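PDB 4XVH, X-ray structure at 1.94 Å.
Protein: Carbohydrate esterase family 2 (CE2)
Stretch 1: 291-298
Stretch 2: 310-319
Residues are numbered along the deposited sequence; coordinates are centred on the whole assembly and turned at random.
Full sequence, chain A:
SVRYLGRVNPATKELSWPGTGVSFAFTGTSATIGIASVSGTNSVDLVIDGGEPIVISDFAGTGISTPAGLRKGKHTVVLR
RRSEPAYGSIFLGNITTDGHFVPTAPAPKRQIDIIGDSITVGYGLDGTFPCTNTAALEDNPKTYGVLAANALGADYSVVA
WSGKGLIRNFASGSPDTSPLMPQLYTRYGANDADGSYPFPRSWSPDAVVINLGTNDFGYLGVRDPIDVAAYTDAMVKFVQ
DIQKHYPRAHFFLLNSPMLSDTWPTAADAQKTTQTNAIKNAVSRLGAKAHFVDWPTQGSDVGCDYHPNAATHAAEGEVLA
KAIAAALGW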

# COMPACT_ATOMS: atom_id res chain seq x y z
N PHE A 291 16.80 8.54 -3.34
CA PHE A 291 16.32 7.84 -4.55
C PHE A 291 16.54 6.35 -4.43
O PHE A 291 17.61 5.89 -4.01
CB PHE A 291 17.03 8.36 -5.82
CG PHE A 291 16.95 7.40 -7.00
CD1 PHE A 291 15.76 7.22 -7.68
CD2 PHE A 291 18.09 6.68 -7.42
CE1 PHE A 291 15.70 6.31 -8.78
CE2 PHE A 291 18.03 5.81 -8.51
CZ PHE A 291 16.84 5.64 -9.18
N VAL A 292 15.52 5.57 -4.77
CA VAL A 292 15.66 4.13 -4.69
C VAL A 292 15.29 3.58 -6.08
O VAL A 292 14.18 3.78 -6.57
CB VAL A 292 14.76 3.51 -3.57
CG1 VAL A 292 14.83 1.96 -3.61
CG2 VAL A 292 15.15 4.06 -2.18
N ASP A 293 16.24 2.90 -6.73
CA ASP A 293 16.00 2.39 -8.07
C ASP A 293 15.17 1.12 -8.06
O ASP A 293 15.32 0.30 -7.16
CB ASP A 293 17.33 2.12 -8.78
CG ASP A 293 17.15 1.74 -10.21
OD1 ASP A 293 16.41 2.43 -10.96
OD2 ASP A 293 17.77 0.72 -10.60
N TRP A 294 14.28 0.98 -9.04
CA TRP A 294 13.58 -0.27 -9.29
C TRP A 294 13.74 -0.57 -10.78
O TRP A 294 13.08 0.02 -11.64
CB TRP A 294 12.10 -0.17 -8.89
CG TRP A 294 11.40 -1.50 -8.77
CD1 TRP A 294 11.84 -2.71 -9.24
CD2 TRP A 294 10.14 -1.76 -8.10
NE1 TRP A 294 10.93 -3.71 -8.91
CE2 TRP A 294 9.88 -3.15 -8.22
CE3 TRP A 294 9.22 -0.95 -7.42
CZ2 TRP A 294 8.73 -3.76 -7.67
CZ3 TRP A 294 8.07 -1.55 -6.88
CH2 TRP A 294 7.84 -2.95 -7.01
N PRO A 295 14.69 -1.46 -11.10
CA PRO A 295 14.97 -1.77 -12.50
C PRO A 295 13.71 -2.26 -13.21
O PRO A 295 12.89 -2.96 -12.62
CB PRO A 295 16.03 -2.87 -12.43
CG PRO A 295 16.64 -2.74 -11.08
CD PRO A 295 15.58 -2.18 -10.17
N THR A 296 13.54 -1.83 -14.46
CA THR A 296 12.44 -2.30 -15.30
C THR A 296 12.35 -3.81 -15.18
O THR A 296 13.34 -4.50 -15.28
CB THR A 296 12.66 -1.91 -16.78
OG1 THR A 296 12.77 -0.48 -16.88
CG2 THR A 296 11.49 -2.39 -17.66
N GLN A 297 11.15 -4.32 -14.95
CA GLN A 297 10.95 -5.74 -14.68
C GLN A 297 11.20 -6.60 -15.93
O GLN A 297 11.26 -6.07 -17.05
CB GLN A 297 9.53 -5.95 -14.15
CG GLN A 297 8.45 -5.49 -15.14
CD GLN A 297 7.02 -5.67 -14.58
OE1 GLN A 297 6.81 -6.34 -13.56
NE2 GLN A 297 6.05 -5.05 -15.25
N GLY A 298 11.29 -7.91 -15.74
CA GLY A 298 11.39 -8.83 -16.87
C GLY A 298 10.06 -9.26 -17.46
O GLY A 298 9.00 -8.65 -17.19
N ALA A 310 7.76 -12.45 -7.31
CA ALA A 310 9.21 -12.43 -7.33
C ALA A 310 9.75 -11.02 -7.52
O ALA A 310 10.74 -10.61 -6.88
CB ALA A 310 9.77 -13.37 -8.45
N THR A 311 9.13 -10.27 -8.42
CA THR A 311 9.59 -8.91 -8.68
C THR A 311 9.38 -8.02 -7.45
O THR A 311 10.26 -7.22 -7.09
CB THR A 311 8.87 -8.31 -9.92
OG1 THR A 311 9.20 -9.11 -11.07
CG2 THR A 311 9.31 -6.87 -10.18
N HIS A 312 8.23 -8.16 -6.80
CA HIS A 312 8.01 -7.43 -5.56
C HIS A 312 9.03 -7.85 -4.49
O HIS A 312 9.55 -7.01 -3.78
CB HIS A 312 6.59 -7.68 -5.04
CG HIS A 312 5.55 -6.78 -5.64
ND1 HIS A 312 5.41 -5.46 -5.28
CD2 HIS A 312 4.58 -7.03 -6.56
CE1 HIS A 312 4.40 -4.93 -5.93
NE2 HIS A 312 3.88 -5.85 -6.74
N ALA A 313 9.29 -9.14 -4.33
CA ALA A 313 10.10 -9.58 -3.22
C ALA A 313 11.53 -9.03 -3.40
O ALA A 313 12.18 -8.60 -2.43
CB ALA A 313 10.09 -11.10 -3.09
N ALA A 314 12.01 -9.03 -4.64
CA ALA A 314 13.36 -8.54 -4.94
C ALA A 314 13.51 -7.05 -4.58
O ALA A 314 14.51 -6.63 -3.96
CB ALA A 314 13.70 -8.78 -6.40
N GLU A 315 12.52 -6.23 -4.90
CA GLU A 315 12.63 -4.79 -4.57
C GLU A 315 12.36 -4.56 -3.09
O GLU A 315 12.85 -3.58 -2.49
CB GLU A 315 11.67 -3.96 -5.42
CG GLU A 315 11.79 -2.44 -5.27
CD GLU A 315 13.07 -1.86 -5.83
OE1 GLU A 315 13.87 -2.61 -6.46
OE2 GLU A 315 13.27 -0.63 -5.62
N GLY A 316 11.61 -5.46 -2.48
CA GLY A 316 11.38 -5.37 -1.04
C GLY A 316 12.71 -5.41 -0.31
O GLY A 316 12.96 -4.67 0.65
N GLU A 317 13.59 -6.30 -0.77
CA GLU A 317 14.93 -6.40 -0.18
C GLU A 317 15.76 -5.16 -0.44
O GLU A 317 16.44 -4.65 0.45
CB GLU A 317 15.68 -7.61 -0.75
CG GLU A 317 15.64 -8.80 0.15
CD GLU A 317 16.27 -8.51 1.53
OE1 GLU A 317 17.49 -8.18 1.63
OE2 GLU A 317 15.52 -8.63 2.53
N VAL A 318 15.72 -4.68 -1.67
CA VAL A 318 16.43 -3.45 -2.00
C VAL A 318 15.95 -2.30 -1.10
O VAL A 318 16.75 -1.55 -0.53
CB VAL A 318 16.23 -3.06 -3.48
CG1 VAL A 318 16.65 -1.62 -3.73
CG2 VAL A 318 17.00 -4.03 -4.39
N LEU A 319 14.64 -2.16 -0.97
CA LEU A 319 14.09 -1.04 -0.22
C LEU A 319 14.35 -1.19 1.27
O LEU A 319 14.69 -0.21 1.96
CB LEU A 319 12.60 -0.90 -0.52
CG LEU A 319 11.87 0.19 0.26
CD1 LEU A 319 12.49 1.57 -0.03
CD2 LEU A 319 10.34 0.11 -0.06
O HOH W 1 12.35 -6.32 -8.75
O HOH W 2 7.14 -8.93 -12.59
O HOH W 3 11.54 -8.42 -12.74

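Stretch 1 enters as the last two residues of a strand, F291 and V292, and then runs on as an extended loop to G298. Stretch 2 is helical throughout, held by a regular ladder of i to i+4 backbone hydrogen bonds such as G316 N to H312 O at 2.9 Å and L319 N to E315 O at 2.7 Å. The two segments run antiparallel: the CA atoms of V292 and L319 lie 7.0 Å apart, those of W294 and E315 6.6 Å, and those of Q297 and T311 6.9 Å. Because this spacing hardly changes, the loop follows one side of the helix, and the residues it meets, T311, H312, E315, V318 and L319, fall on successive turns of the helix. No clear direct hydrogen bond joins the stretches; side-chain packing and water make most of the contact.

At the strand end, V292 points toward the helix and supplies a branched, apolar surface. Its CG1 lies 4.0 Å from V318 CG1, and its CG2 lies 4.2 Å from L319 CD1. These are ordinary van der Waals distances, as expected for apolar side chains in contact. L319 starts out sideways from its CA, but the end of its side chain comes nearer and so reaches the valine.

The centre of the contact belongs to W294 and E315. The CG of E315 sits 3.5 Å from the centroid of the five-membered ring of W294, only 18° off the ring normal, a CH-pi contact in which an aliphatic methylene lies over the electron-rich indole face. A glutamate serves well here because its chain offers a methylene for the ring while its carboxylate extends beyond. That carboxylate reaches the loop backbone, where E315 OE2 lies 2.7 Å from D293 O. Two oxygens this close suggest that the acid carries a proton, though the coordinates leave the point open. E315 OE2 also lies 3.6 Å from V292 CG1.

The CH2 of W294 approaches H312 ND1 at 3.9 Å, and the edge of the six-membered ring turns toward the imidazole face in an offset edge-to-face pair, with centroids 5.8 Å apart and planes at 69°. The CB of H312 points away from the loop, yet its ring comes nearer. Near the indole plane, T311 CG2 lies 3.8 Å from W294 NE1 and 4.1 Å from Q297 CB, so the threonine methyl touches both residues.

Water completes the polar bonding. Water 1 accepts from W294 NE1 at 3.0 Å and donates to T311 O at 2.8 Å, bridging the indole to the helix backbone. The T311 hydroxyl serves two further bridges: water 2 lies 2.6 Å from T311 OG1 and 2.8 Å from Q297 OE1, while water 3 is 3.0 Å from T311 OG1 and accepts from G298 N at 3.1 Å. Threonine thus pairs a methyl for packing with a hydroxyl for solvent.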